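Side-chain contacts in cell wall surface anchor protein (Streptococcus agalactiae, PDB 4Z1P), which probably serves as a cell-wall-linked surface adhesin of the antigen I/II type, its C-terminal region carrying the LPXTG sorting motif: residues G219-E224 and T250-T255; T267-N272 and G276-A281; T315-V320 and K324-T329. All blocks are in the same frame, centred on the assembly; numbering follows the deposited sequence.

Contact 1: G219-E224 and T250-T255; sequences GYDLFE and TLKDGT
Lys252 lays the end of its side chain across the carboxylate of Asp221, and this single pair makes the contact. The closest approach, Asp221 OD1 to Lys252 NZ, is 3.7 Å: a long salt bridge, in which the two side chains cross at about a right angle. The backbones stay far apart, with 11.1 Å between Asp221 CA and Lys252 CA, and the span is bridged because the lysine runs fully extended beyond CG (chi2 176°, chi3 176°, chi4 170°). Water 1 closes a triangle with the two charges, donating to Asp221 OD1 at 2.9 Å and accepting a weak bond from Lys252 NZ at 3.3 Å. Each charged end has a stronger partner nearby: Asp221 OD1 forms a salt bridge with Arg292 NE, and Lys252 NZ donates to the carbonyl of Ala288. The carboxylate oxygen is thus probably stabilised by two positive groups at once.

Lys252 projects from a type I turn, Leu251 to Gly254, closed by a bond from Gly254 N to Leu251 O of 3.1 Å. An Asx turn overlaps its second half: Asp253 OD1 accepts from Thr255 N at 2.8 Å and also from Thr255 OG1, both on the same face of the carboxylate. This exposed contact joins the loop leading into strand 225-230 to the turn that connects the short strands 249-250 and 256-257.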
loop_
_atom_site.group_PDB
_atom_site.type_symbol
_atom_site.label_atom_id
_atom_site.label_comp_id
_atom_site.label_asym_id
_atom_site.label_seq_id
_atom_site.Cartn_x
_atom_site.Cartn_y
_atom_site.Cartn_z
ATOM N N GLY A 219 5.852 0.264 4.894
ATOM C CA GLY A 219 5.357 1.520 5.394
ATOM C C GLY A 219 4.144 1.409 6.271
ATOM O O GLY A 219 3.365 2.333 6.330
ATOM N N TYR A 220 3.934 0.247 6.909
ATOM C CA TYR A 220 2.770 0.021 7.741
ATOM C C TYR A 220 3.110 -0.995 8.806
ATOM O O TYR A 220 4.016 -1.787 8.616
ATOM C CB TYR A 220 1.594 -0.512 6.895
ATOM C CG TYR A 220 2.003 -1.742 6.144
ATOM C CD1 TYR A 220 2.655 -1.643 4.901
ATOM C CD2 TYR A 220 1.787 -3.002 6.675
ATOM C CE1 TYR A 220 3.085 -2.762 4.214
ATOM C CE2 TYR A 220 2.214 -4.155 5.994
ATOM C CZ TYR A 220 2.852 -4.051 4.781
ATOM O OH TYR A 220 3.303 -5.179 4.118
ATOM N N ASP A 221 2.343 -0.995 9.871
ATOM C CA ASP A 221 2.425 -2.071 10.852
ATOM C C ASP A 221 1.417 -3.171 10.610
ATOM O O ASP A 221 0.309 -2.958 10.002
ATOM C CB ASP A 221 2.220 -1.481 12.236
ATOM C CG ASP A 221 3.236 -0.384 12.523
ATOM O OD1 ASP A 221 4.455 -0.571 12.256
ATOM O OD2 ASP A 221 2.810 0.696 12.937
ATOM N N LEU A 222 1.780 -4.347 11.099
ATOM C CA LEU A 222 0.921 -5.503 10.971
ATOM C C LEU A 222 -0.121 -5.488 12.032
ATOM O O LEU A 222 0.195 -5.266 13.212
ATOM C CB LEU A 222 1.724 -6.769 11.133
ATOM C CG LEU A 222 2.634 -7.080 9.969
ATOM C CD1 LEU A 222 3.403 -8.355 10.304
ATOM C CD2 LEU A 222 1.793 -7.285 8.701
ATOM N N PHE A 223 -1.348 -5.757 11.618
ATOM C CA PHE A 223 -2.420 -6.053 12.557
ATOM C C PHE A 223 -3.209 -7.352 12.328
ATOM O O PHE A 223 -3.930 -7.768 13.213
ATOM C CB PHE A 223 -3.350 -4.875 12.635
ATOM C CG PHE A 223 -4.093 -4.598 11.375
ATOM C CD1 PHE A 223 -5.304 -5.231 11.128
ATOM C CD2 PHE A 223 -3.614 -3.666 10.479
ATOM C CE1 PHE A 223 -6.008 -4.984 9.962
ATOM C CE2 PHE A 223 -4.309 -3.407 9.288
ATOM C CZ PHE A 223 -5.508 -4.065 9.037
ATOM N N GLU A 224 -3.087 -7.977 11.150
ATOM C CA GLU A 224 -3.738 -9.227 10.867
ATOM C C GLU A 224 -2.779 -10.086 10.088
ATOM O O GLU A 224 -2.209 -9.627 9.121
ATOM C CB GLU A 224 -4.999 -9.026 10.049
ATOM C CG GLU A 224 -5.622 -10.298 9.510
ATOM C CD GLU A 224 -6.930 -10.070 8.792
ATOM O OE1 GLU A 224 -6.984 -9.148 7.972
ATOM O OE2 GLU A 224 -7.912 -10.817 9.031
ATOM N N THR A 250 12.689 -9.458 14.278
ATOM C CA THR A 250 13.108 -8.478 15.295
ATOM C C THR A 250 11.939 -7.602 15.726
ATOM O O THR A 250 11.169 -7.060 14.879
ATOM C CB THR A 250 14.295 -7.650 14.763
ATOM O OG1 THR A 250 15.361 -8.545 14.452
ATOM C CG2 THR A 250 14.790 -6.567 15.778
ATOM N N LEU A 251 11.796 -7.422 17.031
ATOM C CA LEU A 251 10.716 -6.643 17.571
ATOM C C LEU A 251 11.200 -5.199 17.674
ATOM O O LEU A 251 12.384 -4.887 17.445
ATOM C CB LEU A 251 10.252 -7.175 18.944
ATOM C CG LEU A 251 9.841 -8.652 19.030
ATOM C CD1 LEU A 251 9.192 -9.100 20.353
ATOM C CD2 LEU A 251 8.949 -9.050 17.855
ATOM N N LYS A 252 10.296 -4.332 18.061
ATOM C CA LYS A 252 10.636 -2.895 18.228
ATOM C C LYS A 252 11.646 -2.601 19.366
ATOM O O LYS A 252 12.475 -1.723 19.211
ATOM C CB LYS A 252 9.344 -2.056 18.375
ATOM C CG LYS A 252 8.596 -1.996 17.062
ATOM C CD LYS A 252 7.261 -1.282 17.145
ATOM C CE LYS A 252 6.637 -1.183 15.771
ATOM N NZ LYS A 252 5.223 -0.714 15.877
ATOM N N ASP A 253 11.604 -3.354 20.463
ATOM C CA ASP A 253 12.605 -3.207 21.534
ATOM C C ASP A 253 13.989 -3.807 21.176
ATOM O O ASP A 253 14.901 -3.744 22.001
ATOM C CB ASP A 253 12.088 -3.833 22.825
ATOM C CG ASP A 253 11.976 -5.338 22.736
ATOM O OD1 ASP A 253 12.346 -5.899 21.691
ATOM O OD2 ASP A 253 11.479 -5.965 23.684
ATOM N N GLY A 254 14.137 -4.389 19.971
ATOM C CA GLY A 254 15.375 -5.043 19.546
ATOM C C GLY A 254 15.460 -6.563 19.777
ATOM O O GLY A 254 16.360 -7.203 19.282
ATOM N N THR A 255 14.523 -7.139 20.506
ATOM C CA THR A 255 14.469 -8.612 20.702
ATOM C C THR A 255 14.421 -9.388 19.380
ATOM O O THR A 255 13.704 -8.997 18.456
ATOM C CB THR A 255 13.190 -8.911 21.476
ATOM O OG1 THR A 255 13.290 -8.236 22.728
ATOM C CG2 THR A 255 12.959 -10.401 21.706
HETATM O O HOH W 1 6.430 1.190 13.522
#

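Contact 2: T267-N272 and G276-A281; sequences TETVYN and GRYELA
Tyr271 and Tyr278 face each other as a non-hydrogen-bonded pair of an antiparallel beta hairpin, the axes of whose segments approach to 4.7 Å, their directions 174° apart. The tight side carries Thr269, Tyr271, Tyr278 and Leu280. With CG anti to the backbone N (chi1 -177°), the Tyr271 ring leans across the neighbouring strand; its CD1 lies 3.8 Å from Tyr278 CB, and Gly276 O approaches the ring edge near its plane. Thr269 places its two branches on different partners: CG2 is 3.7 Å from Tyr278 CE2, whereas OG1 lies 3.7 Å from Leu280 CD1. The phenol OH of Tyr278 is hydrogen-bonded to Asp300 and Asp241, and Thr269 OG1 shares Asp241, so these polar groups beneath the hairpin are satisfied by strands 236-245 and 298-306.

The other side, with Glu268, Val270, Arg277 and Glu279, is looser and more exposed. Val270 CG2 rests 3.9 Å from Glu279 CB, the two side chains lying side by side, but Glu268 turns its end away to pair with Lys283. Arg277 grips Glu279 end-on, NH1 and NH2 both reaching OE2, which lies near the guanidinium plane; NH2 meets it nearly along its C-O axis, NH1 from 54° above the carboxylate plane.

Paired backbone bonds link Glu268 with Ala281 and Val270 with Glu279. Near the turn Gly276 and Arg277 both face Asn272, a G1 beta bulge, with Gly276 N giving a 2.8 Å bond to Asn272 O. Gly276 has a positive phi, which suits glycine. On the solvent side, water 2 donates to Glu268 O at 3.0 Å and to Glu279 OE1 at 2.7 Å, tying a backbone carbonyl to the carboxylate across the strands.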
loop_
_atom_site.group_PDB
_atom_site.type_symbol
_atom_site.label_atom_id
_atom_site.label_comp_id
_atom_site.label_asym_id
_atom_site.label_seq_id
_atom_site.Cartn_x
_atom_site.Cartn_y
_atom_site.Cartn_z
ATOM N N THR A 267 -0.437 -16.814 19.000
ATOM C CA THR A 267 -1.556 -17.168 18.118
ATOM C C THR A 267 -2.696 -17.761 18.839
ATOM O O THR A 267 -2.583 -18.134 20.009
ATOM C CB THR A 267 -1.135 -18.214 17.062
ATOM O OG1 THR A 267 -0.855 -19.483 17.698
ATOM C CG2 THR A 267 0.106 -17.762 16.323
ATOM N N GLU A 268 -3.805 -17.861 18.114
ATOM C CA GLU A 268 -5.027 -18.511 18.580
ATOM C C GLU A 268 -5.450 -19.395 17.402
ATOM O O GLU A 268 -5.464 -18.946 16.223
ATOM C CB GLU A 268 -6.144 -17.480 18.897
ATOM C CG GLU A 268 -6.004 -16.653 20.192
ATOM C CD GLU A 268 -5.869 -17.504 21.482
ATOM O OE1 GLU A 268 -5.290 -16.981 22.476
ATOM O OE2 GLU A 268 -6.327 -18.684 21.528
ATOM N N THR A 269 -5.776 -20.646 17.709
ATOM C CA THR A 269 -6.274 -21.589 16.744
ATOM C C THR A 269 -7.677 -21.858 17.119
ATOM O O THR A 269 -7.950 -21.992 18.319
ATOM C CB THR A 269 -5.461 -22.873 16.825
ATOM O OG1 THR A 269 -4.156 -22.622 16.265
ATOM C CG2 THR A 269 -6.148 -23.956 16.036
ATOM N N VAL A 270 -8.584 -21.917 16.144
ATOM C CA VAL A 270 -9.928 -22.407 16.424
ATOM C C VAL A 270 -10.303 -23.377 15.360
ATOM O O VAL A 270 -9.971 -23.161 14.196
ATOM C CB VAL A 270 -10.976 -21.287 16.491
ATOM C CG1 VAL A 270 -10.621 -20.301 17.571
ATOM C CG2 VAL A 270 -11.105 -20.588 15.144
ATOM N N TYR A 271 -10.987 -24.459 15.740
ATOM C CA TYR A 271 -11.391 -25.442 14.795
ATOM C C TYR A 271 -12.837 -25.825 15.034
ATOM O O TYR A 271 -13.197 -26.222 16.145
ATOM C CB TYR A 271 -10.491 -26.698 14.825
ATOM C CG TYR A 271 -10.892 -27.712 13.745
ATOM C CD1 TYR A 271 -10.991 -27.329 12.410
ATOM C CD2 TYR A 271 -11.229 -29.049 14.053
ATOM C CE1 TYR A 271 -11.381 -28.226 11.413
ATOM C CE2 TYR A 271 -11.612 -29.965 13.036
ATOM C CZ TYR A 271 -11.670 -29.568 11.728
ATOM O OH TYR A 271 -12.063 -30.435 10.681
ATOM N N ASN A 272 -13.637 -25.710 13.987
ATOM C CA ASN A 272 -15.011 -26.150 14.026
ATOM C C ASN A 272 -15.120 -27.516 13.384
ATOM O O ASN A 272 -15.021 -27.643 12.170
ATOM C CB ASN A 272 -15.913 -25.143 13.316
ATOM C CG ASN A 272 -17.398 -25.534 13.373
ATOM O OD1 ASN A 272 -17.773 -26.729 13.429
ATOM N ND2 ASN A 272 -18.244 -24.531 13.334
ATOM N N GLY A 276 -15.540 -28.001 9.435
ATOM C CA GLY A 276 -14.188 -28.187 8.860
ATOM C C GLY A 276 -13.397 -26.892 8.842
ATOM O O GLY A 276 -12.272 -26.851 8.354
ATOM N N ARG A 277 -13.965 -25.823 9.406
ATOM C CA ARG A 277 -13.253 -24.531 9.412
ATOM C C ARG A 277 -12.192 -24.419 10.487
ATOM O O ARG A 277 -12.477 -24.290 11.682
ATOM C CB ARG A 277 -14.225 -23.360 9.543
ATOM C CG ARG A 277 -13.540 -22.023 9.228
ATOM C CD ARG A 277 -14.383 -20.860 9.722
ATOM N NE ARG A 277 -13.802 -19.570 9.357
ATOM C CZ ARG A 277 -13.026 -18.836 10.141
ATOM N NH1 ARG A 277 -12.691 -19.222 11.390
ATOM N NH2 ARG A 277 -12.602 -17.677 9.672
ATOM N N TYR A 278 -10.942 -24.402 10.038
ATOM C CA TYR A 278 -9.780 -24.152 10.884
ATOM C C TYR A 278 -9.299 -22.689 10.702
ATOM O O TYR A 278 -9.351 -22.181 9.591
ATOM C CB TYR A 278 -8.684 -25.087 10.377
ATOM C CG TYR A 278 -7.320 -24.840 10.940
ATOM C CD1 TYR A 278 -6.473 -23.918 10.350
ATOM C CD2 TYR A 278 -6.872 -25.491 12.082
ATOM C CE1 TYR A 278 -5.234 -23.652 10.850
ATOM C CE2 TYR A 278 -5.594 -25.236 12.587
ATOM C CZ TYR A 278 -4.779 -24.318 11.947
ATOM O OH TYR A 278 -3.522 -24.079 12.386
ATOM N N GLU A 279 -8.884 -22.013 11.776
ATOM C CA GLU A 279 -8.226 -20.713 11.628
ATOM C C GLU A 279 -7.117 -20.656 12.596
ATOM O O GLU A 279 -7.284 -21.056 13.773
ATOM C CB GLU A 279 -9.194 -19.579 11.897
ATOM C CG GLU A 279 -8.506 -18.237 11.988
ATOM C CD GLU A 279 -9.477 -17.191 12.441
ATOM O OE1 GLU A 279 -9.242 -16.630 13.533
ATOM O OE2 GLU A 279 -10.458 -16.986 11.711
ATOM N N LEU A 280 -5.977 -20.196 12.123
ATOM C CA LEU A 280 -4.897 -19.834 12.986
ATOM C C LEU A 280 -4.603 -18.340 12.778
ATOM O O LEU A 280 -4.322 -17.896 11.627
ATOM C CB LEU A 280 -3.670 -20.658 12.688
ATOM C CG LEU A 280 -2.505 -20.344 13.653
ATOM C CD1 LEU A 280 -1.538 -21.509 13.866
ATOM C CD2 LEU A 280 -1.725 -19.088 13.263
ATOM N N ALA A 281 -4.637 -17.566 13.862
ATOM C CA ALA A 281 -4.519 -16.105 13.758
ATOM C C ALA A 281 -3.509 -15.599 14.708
ATOM O O ALA A 281 -3.501 -15.981 15.904
ATOM C CB ALA A 281 -5.865 -15.411 13.998
HETATM O O HOH W 2 -8.174 -17.974 15.570
#

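Contact 3: T315-V320 and K324-T329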
loop_
_atom_site.group_PDB
_atom_site.type_symbol
_atom_site.label_atom_id
_atom_site.label_comp_id
_atom_site.label_asym_id
_atom_site.label_seq_id
_atom_site.Cartn_x
_atom_site.Cartn_y
_atom_site.Cartn_z
ATOM N N THR A 315 -7.621 -26.615 0.565
ATOM C CA THR A 315 -7.216 -25.232 0.153
ATOM C C THR A 315 -7.223 -24.338 1.373
ATOM O O THR A 315 -7.934 -24.599 2.342
ATOM C CB THR A 315 -8.164 -24.579 -0.884
ATOM O OG1 THR A 315 -8.466 -25.494 -1.924
ATOM C CG2 THR A 315 -7.531 -23.309 -1.521
ATOM N N ALA A 316 -6.447 -23.261 1.328
ATOM C CA ALA A 316 -6.474 -22.304 2.441
ATOM C C ALA A 316 -6.569 -20.877 1.908
ATOM O O ALA A 316 -6.159 -20.616 0.773
ATOM C CB ALA A 316 -5.243 -22.483 3.311
ATOM N N ASP A 317 -7.151 -20.009 2.705
ATOM C CA ASP A 317 -7.116 -18.558 2.510
ATOM C C ASP A 317 -6.107 -17.983 3.505
ATOM O O ASP A 317 -5.910 -18.540 4.605
ATOM C CB ASP A 317 -8.463 -17.957 2.859
ATOM C CG ASP A 317 -9.624 -18.497 2.003
ATOM O OD1 ASP A 317 -9.440 -18.846 0.842
ATOM O OD2 ASP A 317 -10.730 -18.546 2.546
ATOM N N PHE A 318 -5.529 -16.834 3.157
ATOM C CA PHE A 318 -4.555 -16.153 3.982
ATOM C C PHE A 318 -4.936 -14.696 3.999
ATOM O O PHE A 318 -5.249 -14.147 2.928
ATOM C CB PHE A 318 -3.179 -16.301 3.336
ATOM C CG PHE A 318 -2.103 -15.538 4.030
ATOM C CD1 PHE A 318 -1.576 -15.975 5.243
ATOM C CD2 PHE A 318 -1.683 -14.338 3.523
ATOM C CE1 PHE A 318 -0.591 -15.245 5.881
ATOM C CE2 PHE A 318 -0.678 -13.611 4.142
ATOM C CZ PHE A 318 -0.140 -14.058 5.327
ATOM N N PHE A 319 -4.909 -14.073 5.173
ATOM C CA PHE A 319 -5.239 -12.654 5.315
ATOM C C PHE A 319 -4.070 -11.932 5.955
ATOM O O PHE A 319 -3.582 -12.348 7.018
ATOM C CB PHE A 319 -6.466 -12.455 6.202
ATOM C CG PHE A 319 -7.715 -13.071 5.660
ATOM C CD1 PHE A 319 -7.905 -14.448 5.724
ATOM C CD2 PHE A 319 -8.709 -12.276 5.111
ATOM C CE1 PHE A 319 -9.061 -15.025 5.234
ATOM C CE2 PHE A 319 -9.855 -12.838 4.585
ATOM C CZ PHE A 319 -10.044 -14.226 4.671
ATOM N N VAL A 320 -3.631 -10.836 5.343
ATOM C CA VAL A 320 -2.666 -9.951 5.967
ATOM C C VAL A 320 -3.196 -8.506 5.793
ATOM O O VAL A 320 -3.472 -8.088 4.678
ATOM C CB VAL A 320 -1.247 -10.134 5.415
ATOM C CG1 VAL A 320 -1.182 -10.002 3.896
ATOM C CG2 VAL A 320 -0.276 -9.145 6.048
ATOM N N LYS A 324 -6.782 -10.576 1.247
ATOM C CA LYS A 324 -7.047 -12.017 1.185
ATOM C C LYS A 324 -6.415 -12.601 -0.032
ATOM O O LYS A 324 -6.570 -12.071 -1.131
ATOM C CB LYS A 324 -8.569 -12.292 1.125
ATOM C CG LYS A 324 -8.935 -13.792 1.061
ATOM C CD LYS A 324 -10.454 -13.951 1.060
ATOM C CE LYS A 324 -10.834 -15.251 0.446
ATOM N NZ LYS A 324 -12.270 -15.555 0.750
ATOM N N VAL A 325 -5.705 -13.724 0.116
ATOM C CA VAL A 325 -5.213 -14.489 -1.032
ATOM C C VAL A 325 -5.440 -15.982 -0.719
ATOM O O VAL A 325 -5.869 -16.307 0.401
ATOM C CB VAL A 325 -3.771 -14.126 -1.404
ATOM C CG1 VAL A 325 -3.688 -12.644 -1.817
ATOM C CG2 VAL A 325 -2.836 -14.322 -0.250
ATOM N N LYS A 326 -5.284 -16.845 -1.717
ATOM C CA LYS A 326 -5.566 -18.284 -1.579
ATOM C C LYS A 326 -4.354 -19.069 -1.982
ATOM O O LYS A 326 -3.562 -18.636 -2.851
ATOM C CB LYS A 326 -6.768 -18.735 -2.454
ATOM C CG LYS A 326 -8.084 -18.077 -2.109
ATOM C CD LYS A 326 -9.267 -18.761 -2.813
ATOM C CE LYS A 326 -10.590 -18.227 -2.283
ATOM N NZ LYS A 326 -11.710 -18.363 -3.269
ATOM N N THR A 327 -4.200 -20.246 -1.356
ATOM C CA THR A 327 -3.209 -21.210 -1.768
ATOM C C THR A 327 -3.658 -22.010 -2.982
ATOM O O THR A 327 -4.831 -21.970 -3.428
ATOM C CB THR A 327 -2.956 -22.281 -0.671
ATOM O OG1 THR A 327 -4.139 -23.049 -0.473
ATOM C CG2 THR A 327 -2.566 -21.593 0.589
ATOM N N GLU A 328 -2.757 -22.846 -3.422
ATOM C CA GLU A 328 -3.158 -23.917 -4.326
ATOM C C GLU A 328 -4.184 -24.896 -3.679
ATOM O O GLU A 328 -4.347 -24.955 -2.453
ATOM C CB GLU A 328 -1.957 -24.681 -4.785
ATOM C CG GLU A 328 -0.901 -23.811 -5.450
ATOM C CD GLU A 328 0.108 -23.305 -4.462
ATOM O OE1 GLU A 328 -0.240 -23.281 -3.257
ATOM O OE2 GLU A 328 1.211 -22.921 -4.892
ATOM N N THR A 329 -4.866 -25.671 -4.510
ATOM C CA THR A 329 -5.647 -26.819 -4.005
ATOM C C THR A 329 -4.778 -28.020 -4.155
ATOM O O THR A 329 -4.243 -28.256 -5.224
ATOM C CB THR A 329 -6.949 -26.972 -4.790
ATOM O OG1 THR A 329 -7.723 -25.787 -4.586
ATOM C CG2 THR A 329 -7.756 -28.182 -4.294
HETATM O O HOH W 3 -12.538 -18.482 0.535
#
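Lys324 lies alongside Phe319, its methylenes following the aromatic ring before its ammonium group reaches Asp317. The evidence for a CH-pi contact is direct: Lys324 CG sits 4.1 Å from the centroid of the Phe319 ring, 27° off its normal. CG of the lysine is anti to the backbone N (chi1 -180°), and the extended chain carries NZ onward to 3.8 Å from Asp317 OD2, a long salt bridge. Water 3 bridges the pair, donating to Asp317 OD2 at 2.7 Å while accepting from Lys324 NZ at 2.9 Å. Lys226, from strand 225-230, makes a cation-pi contact with the same ring.

Thr315, at the far end, also has much of its surface covered by 324-329. Its hydroxyl OG1 lies 2.8 Å from Thr329 OG1 in a hydrogen bond, and its methyl CG2 turns instead toward Thr327, whose side chain slides past it in the opposite direction.

Between these ends the two segments form an antiparallel beta hairpin at the edge of a five-stranded sheet, with Phe318 and Val325 the hydrogen-bonded pair: Phe318 N to Val325 O and Val325 N to Phe318 O. Val325 CG2 meets the Phe318 ring at its edge, while Tyr225 and Phe227 approach that ring edge-to-face.

Thr327 replaces part of the regular strand pairing with its side chain. Its OG1, held between the backbone N and the carbonyl carbon (chi1 65°), accepts from Ala316 N at 2.9 Å and donates to Glu328 O at 2.8 Å; Thr327 N in turn donates to Ala316 O.

The contacts follow one another along the chain, each closing before the next opens, and all belong to the C-terminal antigen I/II-type region. Contacts 2 and 3 are hairpins at opposite edges of one five-stranded antiparallel sheet, ordered 267-272, 277-282, 225-230, 311-320, 323-333; their centres are about 14 Å apart, and strand 225-230 separates them. Contact 1 lies about 23 Å, centre to centre, from each. Its 219-224 segment leads into that central strand and touches contact 3, where Leu222 CD2 comes within 3.8 Å of Val320 CG2. The sheet's middle strand is thus flanked by local hairpins, with the loop 219-224 packed against one of them through buried Leu222.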